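Local coordinates for protein magnesium transporter (Enterococcus faecalis, PDB 2OUX) that probably carries magnesium ions across the cell membrane as a homodimer, the piece here being its cytosolic part with the N domain and paired CBS domains, at residues 14-19 against 40-45; 79-84 against 114-119. One frame throughout, in Å; residues are numbered along the deposited sequence.

Contact 1. Residues 14-19 against 40-45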
ATOM      1  N   LEU A  14     -23.456  12.660 -17.985  1.00 42.60           N
ATOM      2  CA  LEU A  14     -24.696  12.158 -17.406  1.00 42.44           C
ATOM      3  C   LEU A  14     -24.842  12.772 -16.021  1.00 41.88           C
ATOM      4  O   LEU A  14     -25.917  13.229 -15.637  1.00 40.01           O
ATOM      5  CB  LEU A  14     -24.654  10.630 -17.281  1.00 43.94           C
ATOM      6  CG  LEU A  14     -25.093   9.740 -18.452  1.00 45.50           C
ATOM      7  CD1 LEU A  14     -24.310  10.054 -19.729  1.00 45.43           C
ATOM      8  CD2 LEU A  14     -24.889   8.297 -18.039  1.00 46.05           C
ATOM      9  N   LEU A  15     -23.739  12.774 -15.277  1.00 41.63           N
ATOM     10  CA  LEU A  15     -23.708  13.328 -13.928  1.00 41.83           C
ATOM     11  C   LEU A  15     -24.139  14.792 -13.917  1.00 40.71           C
ATOM     12  O   LEU A  15     -24.951  15.194 -13.087  1.00 39.88           O
ATOM     13  CB  LEU A  15     -22.300  13.221 -13.349  1.00 43.12           C
ATOM     14  CG  LEU A  15     -22.071  12.446 -12.053  1.00 43.61           C
ATOM     15  CD1 LEU A  15     -20.629  12.676 -11.613  1.00 45.02           C
ATOM     16  CD2 LEU A  15     -23.027  12.907 -10.967  1.00 44.20           C
ATOM     17  N   LEU A  16     -23.582  15.586 -14.828  1.00 41.24           N
ATOM     18  CA  LEU A  16     -23.920  17.012 -14.922  1.00 44.16           C
ATOM     19  C   LEU A  16     -25.413  17.220 -15.163  1.00 44.79           C
ATOM     20  O   LEU A  16     -26.008  18.172 -14.663  1.00 42.21           O
ATOM     21  CB  LEU A  16     -23.135  17.684 -16.057  1.00 43.71           C
ATOM     22  CG  LEU A  16     -22.003  18.642 -15.651  1.00 45.93           C
ATOM     23  CD1 LEU A  16     -21.243  19.122 -16.888  1.00 44.82           C
ATOM     24  CD2 LEU A  16     -22.578  19.821 -14.891  1.00 43.29           C
ATOM     25  N   GLU A  17     -26.009  16.325 -15.940  1.00 47.02           N
ATOM     26  CA  GLU A  17     -27.425  16.431 -16.239  1.00 49.20           C
ATOM     27  C   GLU A  17     -28.301  16.116 -15.032  1.00 48.75           C
ATOM     28  O   GLU A  17     -29.262  16.836 -14.764  1.00 48.18           O
ATOM     29  CB  GLU A  17     -27.785  15.524 -17.419  1.00 50.79           C
ATOM     30  CG  GLU A  17     -27.455  16.147 -18.771  1.00 55.68           C
ATOM     31  CD  GLU A  17     -28.261  17.420 -19.040  1.00 59.00           C
ATOM     32  OE1 GLU A  17     -29.506  17.332 -19.132  1.00 60.38           O
ATOM     33  OE2 GLU A  17     -27.653  18.507 -19.158  1.00 60.59           O
ATOM     34  N   THR A  18     -27.978  15.056 -14.298  1.00 48.33           N
ATOM     35  CA  THR A  18     -28.780  14.716 -13.130  1.00 49.76           C
ATOM     36  C   THR A  18     -28.655  15.870 -12.148  1.00 51.41           C
ATOM     37  O   THR A  18     -29.573  16.154 -11.380  1.00 52.09           O
ATOM     38  CB  THR A  18     -28.289  13.432 -12.428  1.00 50.01           C
ATOM     39  OG1 THR A  18     -27.102  13.719 -11.683  1.00 50.19           O
ATOM     40  CG2 THR A  18     -27.996  12.341 -13.448  1.00 50.23           C
ATOM     41  N   LEU A  19     -27.507  16.538 -12.188  1.00 51.83           N
ATOM     42  CA  LEU A  19     -27.244  17.664 -11.309  1.00 52.31           C
ATOM     43  C   LEU A  19     -28.154  18.831 -11.662  1.00 53.73           C
ATOM     44  O   LEU A  19     -28.853  19.368 -10.801  1.00 52.62           O
ATOM     45  CB  LEU A  19     -25.778  18.086 -11.429  1.00 52.30           C
ATOM     46  CG  LEU A  19     -25.281  19.168 -10.472  1.00 52.76           C
ATOM     47  CD1 LEU A  19     -25.640  18.797  -9.036  1.00 51.90           C
ATOM     48  CD2 LEU A  19     -23.772  19.327 -10.628  1.00 52.26           C
ATOM     49  N   GLY A  40     -13.296  14.212  -7.430  1.00 27.84           N
ATOM     50  CA  GLY A  40     -12.594  15.482  -7.381  1.00 29.31           C
ATOM     51  C   GLY A  40     -12.508  16.173  -8.734  1.00 30.45           C
ATOM     52  O   GLY A  40     -12.678  17.389  -8.836  1.00 31.69           O
ATOM     53  N   GLN A  41     -12.238  15.405  -9.782  1.00 30.96           N
ATOM     54  CA  GLN A  41     -12.141  15.970 -11.119  1.00 31.54           C
ATOM     55  C   GLN A  41     -13.492  16.512 -11.570  1.00 32.62           C
ATOM     56  O   GLN A  41     -13.580  17.621 -12.100  1.00 33.16           O
ATOM     57  CB  GLN A  41     -11.636  14.911 -12.099  1.00 32.67           C
ATOM     58  CG  GLN A  41     -10.227  14.440 -11.782  1.00 33.62           C
ATOM     59  CD  GLN A  41      -9.239  15.593 -11.731  1.00 33.34           C
ATOM     60  OE1 GLN A  41      -8.880  16.158 -12.763  1.00 35.11           O
ATOM     61  NE2 GLN A  41      -8.808  15.955 -10.525  1.00 29.91           N
ATOM     62  N   PHE A  42     -14.543  15.724 -11.364  1.00 33.51           N
ATOM     63  CA  PHE A  42     -15.886  16.148 -11.729  1.00 33.80           C
ATOM     64  C   PHE A  42     -16.166  17.475 -11.036  1.00 34.54           C
ATOM     65  O   PHE A  42     -16.499  18.461 -11.686  1.00 35.79           O
ATOM     66  CB  PHE A  42     -16.924  15.113 -11.280  1.00 32.53           C
ATOM     67  CG  PHE A  42     -18.344  15.544 -11.516  1.00 32.65           C
ATOM     68  CD1 PHE A  42     -18.875  15.570 -12.806  1.00 32.05           C
ATOM     69  CD2 PHE A  42     -19.142  15.951 -10.456  1.00 29.25           C
ATOM     70  CE1 PHE A  42     -20.180  15.999 -13.034  1.00 31.76           C
ATOM     71  CE2 PHE A  42     -20.443  16.380 -10.674  1.00 30.64           C
ATOM     72  CZ  PHE A  42     -20.967  16.404 -11.969  1.00 30.38           C
ATOM     73  N   TYR A  43     -16.003  17.493  -9.717  1.00 34.42           N
ATOM     74  CA  TYR A  43     -16.238  18.691  -8.913  1.00 34.29           C
ATOM     75  C   TYR A  43     -15.417  19.910  -9.323  1.00 36.45           C
ATOM     76  O   TYR A  43     -15.915  21.034  -9.294  1.00 37.37           O
ATOM     77  CB  TYR A  43     -15.983  18.380  -7.439  1.00 31.56           C
ATOM     78  CG  TYR A  43     -15.940  19.586  -6.517  1.00 32.37           C
ATOM     79  CD1 TYR A  43     -14.753  20.289  -6.303  1.00 30.01           C
ATOM     80  CD2 TYR A  43     -17.075  19.987  -5.814  1.00 33.41           C
ATOM     81  CE1 TYR A  43     -14.699  21.362  -5.403  1.00 30.78           C
ATOM     82  CE2 TYR A  43     -17.033  21.057  -4.914  1.00 32.59           C
ATOM     83  CZ  TYR A  43     -15.844  21.738  -4.708  1.00 32.25           C
ATOM     84  OH  TYR A  43     -15.805  22.770  -3.791  1.00 29.78           O
ATOM     85  N   GLN A  44     -14.164  19.695  -9.700  1.00 37.97           N
ATOM     86  CA  GLN A  44     -13.303  20.801 -10.099  1.00 40.48           C
ATOM     87  C   GLN A  44     -13.607  21.307 -11.508  1.00 41.07           C
ATOM     88  O   GLN A  44     -12.945  22.216 -12.000  1.00 40.96           O
ATOM     89  CB  GLN A  44     -11.831  20.383  -9.991  1.00 40.18           C
ATOM     90  CG  GLN A  44     -11.353  20.235  -8.554  1.00 44.01           C
ATOM     91  CD  GLN A  44      -9.938  19.690  -8.450  1.00 46.60           C
ATOM     92  OE1 GLN A  44      -8.973  20.331  -8.873  1.00 46.12           O
ATOM     93  NE2 GLN A  44      -9.810  18.496  -7.885  1.00 47.33           N
ATOM     94  N   SER A  45     -14.605  20.715 -12.155  1.00 41.60           N
ATOM     95  CA  SER A  45     -14.980  21.136 -13.499  1.00 42.64           C
ATOM     96  C   SER A  45     -16.227  22.013 -13.418  1.00 43.02           C
ATOM     97  O   SER A  45     -16.466  22.856 -14.281  1.00 44.47           O
ATOM     98  CB  SER A  45     -15.281  19.923 -14.381  1.00 43.70           C
ATOM     99  OG  SER A  45     -16.515  19.323 -14.021  1.00 45.06           O
TER
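F42 swings its CG away from its own backbone N (chi1 175°), which carries the ring out from helix 36-43 to L15 on helix 8-20. The first torsion of L15, -121°, lies away from the usual staggered values and sets CD1 over the middle of the ring: CD1 lies 3.4 Å from the centroid of the F42 ring, almost exactly on the normal, a CH-pi contact of the face-on kind. L15 CB closes on the same ring farther out, 3.5 Å from F42 CE1, so one leucine touches the ring from its centre to its far end. The next residue meets the ring edge: the backbone N of L16 lies near the ring plane, 3.9 Å from F42 CE1, and L16 CG is 4.1 Å from that same carbon. L19, one helical turn beyond L15, comes in obliquely, its CD2 4.3 Å from F42 CZ. The ring of F12 packs edge-to-face against F42, and F27 of helix 24-31 adjoins L15 and L19. On the helix backbone, L15 O accepts both L19 N and T18 OG1 (3.0 Å), which gives the hydroxyl of buried T18 a partner. The contact packs the chain's first helix on helix 36-43 in the helical N-terminal region, away from the magnesium sites. Leucine suits L15's place because its methyl CD1 can sit flat over the ring; dispersion and CH-pi contact hold F42, with nothing polar required of the ring.

Contact 2. Residues 79-84 against 114-119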
ATOM      1  N   ASP A  79     -11.848  30.089  -1.549  1.00 60.11           N
ATOM      2  CA  ASP A  79     -13.217  30.324  -1.985  1.00 57.99           C
ATOM      3  C   ASP A  79     -14.086  29.069  -2.096  1.00 54.95           C
ATOM      4  O   ASP A  79     -15.312  29.185  -2.034  1.00 55.07           O
ATOM      5  CB  ASP A  79     -13.280  31.129  -3.293  1.00 60.29           C
ATOM      6  CG  ASP A  79     -12.066  30.944  -4.166  1.00 61.59           C
ATOM      7  OD1 ASP A  79     -11.648  29.788  -4.366  1.00 63.51           O
ATOM      8  OD2 ASP A  79     -11.542  31.963  -4.666  1.00 60.53           O
ATOM      9  N   TYR A  80     -13.497  27.881  -2.271  1.00 49.44           N
ATOM     10  CA  TYR A  80     -14.339  26.678  -2.304  1.00 44.98           C
ATOM     11  C   TYR A  80     -14.992  26.679  -0.933  1.00 43.78           C
ATOM     12  O   TYR A  80     -16.205  26.535  -0.796  1.00 41.92           O
ATOM     13  CB  TYR A  80     -13.536  25.380  -2.424  1.00 43.24           C
ATOM     14  CG  TYR A  80     -13.118  24.981  -3.820  1.00 43.24           C
ATOM     15  CD1 TYR A  80     -13.965  25.169  -4.913  1.00 41.59           C
ATOM     16  CD2 TYR A  80     -11.879  24.373  -4.042  1.00 43.44           C
ATOM     17  CE1 TYR A  80     -13.589  24.760  -6.192  1.00 42.29           C
ATOM     18  CE2 TYR A  80     -11.495  23.958  -5.317  1.00 42.82           C
ATOM     19  CZ  TYR A  80     -12.351  24.156  -6.384  1.00 42.02           C
ATOM     20  OH  TYR A  80     -11.971  23.742  -7.639  1.00 41.76           O
ATOM     21  N   LEU A  81     -14.159  26.859   0.087  1.00 43.03           N
ATOM     22  CA  LEU A  81     -14.633  26.880   1.459  1.00 44.54           C
ATOM     23  C   LEU A  81     -15.492  28.108   1.760  1.00 44.59           C
ATOM     24  O   LEU A  81     -16.478  28.015   2.489  1.00 43.55           O
ATOM     25  CB  LEU A  81     -13.448  26.833   2.426  1.00 45.14           C
ATOM     26  CG  LEU A  81     -12.459  25.668   2.310  1.00 47.05           C
ATOM     27  CD1 LEU A  81     -11.891  25.390   3.700  1.00 46.50           C
ATOM     28  CD2 LEU A  81     -13.143  24.415   1.775  1.00 45.91           C
ATOM     29  N   ALA A  82     -15.112  29.253   1.200  1.00 44.70           N
ATOM     30  CA  ALA A  82     -15.847  30.493   1.418  1.00 45.20           C
ATOM     31  C   ALA A  82     -17.295  30.382   0.948  1.00 44.48           C
ATOM     32  O   ALA A  82     -18.214  30.748   1.680  1.00 43.15           O
ATOM     33  CB  ALA A  82     -15.157  31.638   0.703  1.00 46.43           C
ATOM     34  N   GLU A  83     -17.492  29.871  -0.267  1.00 44.59           N
ATOM     35  CA  GLU A  83     -18.834  29.723  -0.823  1.00 44.23           C
ATOM     36  C   GLU A  83     -19.699  28.773   0.003  1.00 45.79           C
ATOM     37  O   GLU A  83     -20.922  28.767  -0.120  1.00 46.76           O
ATOM     38  CB  GLU A  83     -18.762  29.249  -2.281  1.00 43.45           C
ATOM     39  CG  GLU A  83     -18.079  27.910  -2.494  1.00 40.90           C
ATOM     40  CD  GLU A  83     -17.826  27.608  -3.966  1.00 42.07           C
ATOM     41  OE1 GLU A  83     -17.345  28.508  -4.687  1.00 41.83           O
ATOM     42  OE2 GLU A  83     -18.091  26.469  -4.405  1.00 40.95           O
HETATM   43  N   MSE A  84     -19.068  27.974   0.853  1.00 47.05           N
HETATM   44  CA  MSE A  84     -19.808  27.038   1.695  1.00 47.75           C
HETATM   45  C   MSE A  84     -20.291  27.745   2.949  1.00 48.80           C
HETATM   46  O   MSE A  84     -19.678  28.713   3.392  1.00 50.47           O
HETATM   47  CB  MSE A  84     -18.917  25.871   2.123  1.00 47.29           C
HETATM   48  CG  MSE A  84     -18.756  24.752   1.112  1.00 48.27           C
HETATM   49 SE   MSE A  84     -17.260  23.602   1.582  1.00 53.98          SE
HETATM   50  CE  MSE A  84     -17.949  22.750   3.127  1.00 50.05           C
ATOM     51  N   ALA A 114      -8.725  30.365  11.611  1.00 48.60           N
ATOM     52  CA  ALA A 114      -9.210  30.475  12.984  1.00 48.23           C
ATOM     53  C   ALA A 114     -10.728  30.421  13.030  1.00 47.16           C
ATOM     54  O   ALA A 114     -11.310  29.809  13.925  1.00 46.54           O
ATOM     55  CB  ALA A 114      -8.720  31.772  13.619  1.00 47.87           C
ATOM     56  N   LYS A 115     -11.368  31.060  12.058  1.00 46.67           N
ATOM     57  CA  LYS A 115     -12.823  31.091  12.015  1.00 48.17           C
ATOM     58  C   LYS A 115     -13.422  29.685  11.883  1.00 47.53           C
ATOM     59  O   LYS A 115     -14.328  29.325  12.636  1.00 47.75           O
ATOM     60  CB  LYS A 115     -13.297  32.000  10.866  1.00 49.36           C
ATOM     61  CG  LYS A 115     -13.575  31.293   9.555  1.00 49.84           C
ATOM     62  CD  LYS A 115     -15.074  31.215   9.277  1.00 50.61           C
ATOM     63  CE  LYS A 115     -15.604  32.531   8.727  1.00 51.21           C
ATOM     64  NZ  LYS A 115     -14.918  32.899   7.446  1.00 52.46           N
ATOM     65  N   TYR A 116     -12.917  28.889  10.939  1.00 46.40           N
ATOM     66  CA  TYR A 116     -13.428  27.532  10.753  1.00 44.90           C
ATOM     67  C   TYR A 116     -13.084  26.697  11.970  1.00 44.25           C
ATOM     68  O   TYR A 116     -13.887  25.897  12.441  1.00 44.48           O
ATOM     69  CB  TYR A 116     -12.824  26.883   9.509  1.00 41.55           C
ATOM     70  CG  TYR A 116     -13.225  27.540   8.214  1.00 39.89           C
ATOM     71  CD1 TYR A 116     -14.568  27.740   7.896  1.00 40.25           C
ATOM     72  CD2 TYR A 116     -12.262  27.973   7.306  1.00 38.63           C
ATOM     73  CE1 TYR A 116     -14.942  28.360   6.699  1.00 38.65           C
ATOM     74  CE2 TYR A 116     -12.624  28.587   6.112  1.00 39.09           C
ATOM     75  CZ  TYR A 116     -13.964  28.784   5.817  1.00 39.17           C
ATOM     76  OH  TYR A 116     -14.319  29.428   4.652  1.00 37.99           O
ATOM     77  N   LEU A 117     -11.878  26.901  12.474  1.00 44.99           N
ATOM     78  CA  LEU A 117     -11.396  26.185  13.641  1.00 45.75           C
ATOM     79  C   LEU A 117     -12.259  26.527  14.854  1.00 46.40           C
ATOM     80  O   LEU A 117     -12.485  25.692  15.727  1.00 47.43           O
ATOM     81  CB  LEU A 117      -9.942  26.575  13.891  1.00 47.35           C
ATOM     82  CG  LEU A 117      -9.065  25.689  14.765  1.00 48.76           C
ATOM     83  CD1 LEU A 117      -9.131  24.234  14.299  1.00 50.63           C
ATOM     84  CD2 LEU A 117      -7.646  26.215  14.685  1.00 49.42           C
ATOM     85  N   SER A 118     -12.748  27.761  14.901  1.00 45.89           N
ATOM     86  CA  SER A 118     -13.585  28.195  16.009  1.00 46.41           C
ATOM     87  C   SER A 118     -14.947  27.504  15.964  1.00 46.35           C
ATOM     88  O   SER A 118     -15.556  27.245  17.000  1.00 45.96           O
ATOM     89  CB  SER A 118     -13.785  29.712  15.962  1.00 47.31           C
ATOM     90  OG  SER A 118     -14.638  30.082  14.890  1.00 48.73           O
ATOM     91  N   LEU A 119     -15.414  27.203  14.757  1.00 45.60           N
ATOM     92  CA  LEU A 119     -16.711  26.557  14.567  1.00 45.25           C
ATOM     93  C   LEU A 119     -16.753  25.097  15.018  1.00 45.37           C
ATOM     94  O   LEU A 119     -17.817  24.474  15.010  1.00 44.26           O
ATOM     95  CB  LEU A 119     -17.117  26.647  13.092  1.00 46.05           C
ATOM     96  CG  LEU A 119     -17.277  28.071  12.549  1.00 46.24           C
ATOM     97  CD1 LEU A 119     -17.424  28.058  11.040  1.00 47.03           C
ATOM     98  CD2 LEU A 119     -18.484  28.714  13.198  1.00 47.27           C
TER
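Y116 and L81 run obliquely across one another, the tyrosine reaching out from helix 110-118 until its phenol end meets the base of the leucine on helix 79-83. L81 CB lies 3.5 Å from Y116 OH and 3.9 Å from Y116 CZ, approaching the ring aslant. Farther out on the leucine, CD1 is 4.1 Å from Y116 CE2, a looser touch. With CG anti to its carbonyl carbon (chi1 -66°), Y116 points its ring across to helix 79-83, and its length brings the hydroxyl to the backbone: Y116 OH lies 3.4 Å from L81 O and 3.5 Å from A82 N. The hydroxyl also has a weak hydrogen bond from Q112 NE2, one turn earlier on its own helix. K115 lays its aliphatic chain over one face of the Y116 ring, with CG 3.9 Å above the centre. Tyrosine suits this place because its ring can be buried among carbon atoms while the oxygen at its end lies beside polar backbone; leucine supplies a compact apolar partner. Around the pair, L108 touches both residues from the loop after helix 98-107, L93 of helix 86-93 packs on Y116, and F67 of helix 60-67 packs on L81, so the short helix 79-83 joins helix 110-118 within the all-helical N domain.

Overall arrangement
From the N terminus, helix 8-20 is followed by helix 24-31 and then by helix 36-43, which turns back on the first in contact 1 and closes a loop of 20 residues. The chain next runs through helices 48-57 and 60-67 before reaching helix 79-83; helices 86-93 and 98-107 then lead to helix 110-118, where contact 2 closes a second loop of 29 residues. The two loops follow in series, neither enclosing nor crossing the other. Their centres lie about 23 Å apart, yet Y43 and Q44 pack on Y80, joining the N-terminal helices to those that follow. Both contacts belong to the helical part preceding the CBS strands.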